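Local coordinates for protein putative superoxide reductase (Thermotoga maritima, PDB 3QZB) that probably reduces superoxide to hydrogen peroxide at an iron centre, drawing its electrons from reduced rubredoxin, at residues E37-D42 and Q137-E142. Residues are numbered along the deposited sequence; the frame is centred on the assembly and turned at random.
Sequences EKVKKD and QKITVE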
# COMPACT_ATOMS: atom_id res chain seq x y z
N GLU A 37 0.26 8.59 -27.00
CA GLU A 37 -1.08 8.45 -27.52
C GLU A 37 -1.35 7.02 -28.04
O GLU A 37 -2.47 6.51 -27.95
CB GLU A 37 -1.28 9.45 -28.67
CG GLU A 37 -2.57 9.40 -29.38
CD GLU A 37 -2.76 10.58 -30.34
OE1 GLU A 37 -1.75 11.14 -30.84
OE2 GLU A 37 -3.94 10.92 -30.60
N LYS A 38 -0.34 6.44 -28.66
CA LYS A 38 -0.52 5.14 -29.33
C LYS A 38 0.75 4.33 -29.13
O LYS A 38 1.86 4.87 -29.19
CB LYS A 38 -0.81 5.34 -30.82
CG LYS A 38 -1.05 4.03 -31.61
CD LYS A 38 -1.47 4.35 -33.06
CE LYS A 38 -0.26 4.29 -34.06
NZ LYS A 38 -0.01 2.95 -34.77
N VAL A 39 0.58 3.02 -28.89
CA VAL A 39 1.67 2.11 -28.63
C VAL A 39 1.45 0.79 -29.37
O VAL A 39 0.34 0.49 -29.78
CB VAL A 39 1.83 1.84 -27.12
CG1 VAL A 39 2.13 3.16 -26.38
CG2 VAL A 39 0.61 1.14 -26.55
N LYS A 40 2.52 0.03 -29.51
CA LYS A 40 2.44 -1.31 -30.08
C LYS A 40 1.92 -2.29 -29.04
O LYS A 40 2.06 -2.10 -27.82
CB LYS A 40 3.81 -1.77 -30.58
CG LYS A 40 4.38 -0.89 -31.66
CD LYS A 40 5.79 -1.27 -32.05
CE LYS A 40 6.31 -0.42 -33.25
NZ LYS A 40 6.30 1.06 -33.04
N LYS A 41 1.36 -3.39 -29.52
CA LYS A 41 0.87 -4.42 -28.62
C LYS A 41 1.98 -5.03 -27.80
O LYS A 41 3.00 -5.44 -28.32
CB LYS A 41 0.15 -5.50 -29.46
CG LYS A 41 -0.60 -6.53 -28.66
CD LYS A 41 -1.28 -7.59 -29.53
CE LYS A 41 -1.86 -8.74 -28.71
NZ LYS A 41 -2.61 -9.77 -29.52
N ASP A 42 1.78 -5.05 -26.49
CA ASP A 42 2.71 -5.69 -25.55
C ASP A 42 4.04 -4.94 -25.35
O ASP A 42 4.88 -5.38 -24.57
CB ASP A 42 2.97 -7.19 -25.85
CG ASP A 42 1.69 -8.01 -26.00
OD1 ASP A 42 0.74 -7.81 -25.25
OD2 ASP A 42 1.68 -8.89 -26.91
N GLN A 137 -6.80 9.79 -19.52
CA GLN A 137 -6.26 9.95 -20.88
C GLN A 137 -6.47 8.64 -21.63
O GLN A 137 -6.10 7.59 -21.14
CB GLN A 137 -4.71 10.26 -20.80
CG GLN A 137 -4.03 10.60 -21.99
CD GLN A 137 -2.79 11.21 -21.63
OE1 GLN A 137 -2.78 12.21 -20.86
NE2 GLN A 137 -1.76 10.67 -22.12
N LYS A 138 -6.96 8.73 -22.87
CA LYS A 138 -7.04 7.57 -23.74
C LYS A 138 -5.66 7.11 -24.20
O LYS A 138 -4.78 7.94 -24.41
CB LYS A 138 -7.85 7.94 -24.97
CG LYS A 138 -8.38 6.80 -25.80
CD LYS A 138 -9.62 6.18 -25.09
CE LYS A 138 -10.18 4.93 -25.79
NZ LYS A 138 -9.10 3.89 -26.06
N ILE A 139 -5.51 5.80 -24.41
CA ILE A 139 -4.31 5.24 -25.06
C ILE A 139 -4.80 4.20 -26.07
O ILE A 139 -5.65 3.36 -25.78
CB ILE A 139 -3.27 4.71 -24.06
CG1 ILE A 139 -1.97 4.33 -24.77
CG2 ILE A 139 -3.89 3.61 -23.19
CD1 ILE A 139 -0.78 4.19 -23.81
N THR A 140 -4.22 4.30 -27.27
CA THR A 140 -4.58 3.37 -28.36
C THR A 140 -3.45 2.35 -28.47
O THR A 140 -2.25 2.71 -28.46
CB THR A 140 -4.72 4.14 -29.66
OG1 THR A 140 -5.80 5.08 -29.53
CG2 THR A 140 -5.00 3.21 -30.83
N VAL A 141 -3.80 1.07 -28.58
CA VAL A 141 -2.84 -0.01 -28.69
C VAL A 141 -3.08 -0.67 -30.05
O VAL A 141 -4.22 -0.99 -30.40
CB VAL A 141 -3.03 -1.02 -27.55
CG1 VAL A 141 -2.04 -2.16 -27.68
CG2 VAL A 141 -2.89 -0.29 -26.18
N GLU A 142 -2.04 -0.91 -30.79
CA GLU A 142 -2.11 -1.64 -32.05
C GLU A 142 -2.77 -2.99 -31.85
O GLU A 142 -2.59 -3.66 -30.83
CB GLU A 142 -0.74 -1.84 -32.66
CG GLU A 142 -0.11 -0.58 -33.21
CD GLU A 142 1.18 -0.72 -33.92
OE1 GLU A 142 1.79 -1.80 -33.87
OE2 GLU A 142 1.63 0.30 -34.48
O HOH W 1 -5.16 7.29 -27.86
O HOH W 2 4.07 1.19 -34.85
O HOH W 3 1.67 -4.11 -32.38
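Val-39 and Thr-140 join two parallel strands in the immunoglobulin-like sandwich, where the short strand 38-39 pairs with the end of strand 131-141 in the mixed sheet. Three backbone bonds make the ladder: Thr-140 N to Glu-37 O, Val-39 N to Thr-140 O at 2.9 Å, and Glu-142 N to Val-39 O. Lys-38 CA adds a C-H···O contact of 3.1 Å to Thr-140 O. On the buried face Val-39 splits its methyls, CG1 packing against Ile-139 CD1 at 4.0 Å and CG2 against Val-141 CG2 at 3.8 Å; Val-45 and Leu-115 continue this core inward. On the other face the aliphatic part of Lys-38 passes Thr-140, Lys-38 CG lying 4.1 Å from Thr-140 CG2. Bends at chi3 (97°) and chi4 (92°) turn the end of the Lys-38 chain, whose NZ meets Glu-142 OE2 at 3.1 Å in a salt bridge whose hydrogen bond is weak. The Glu-142 chain lies alongside Lys-40, with OE1 3.5 Å from Lys-40 CG, and a water links OE2 to Lys-40 NZ. A second water accepts the N-H of Lys-41 and donates to Glu-142 OE1, its oxygen 2.8 Å from that OE1. An alanine in place of Glu-142 would probably leave the Lys-38 ammonium without its carboxylate mate and the two bridging waters without their acceptor. Further out, Ser-118 OG hydrogen-bonds Val-141 N, and Glu-43 OE2 accepts the N-H of Lys-40 just past strand 38-39.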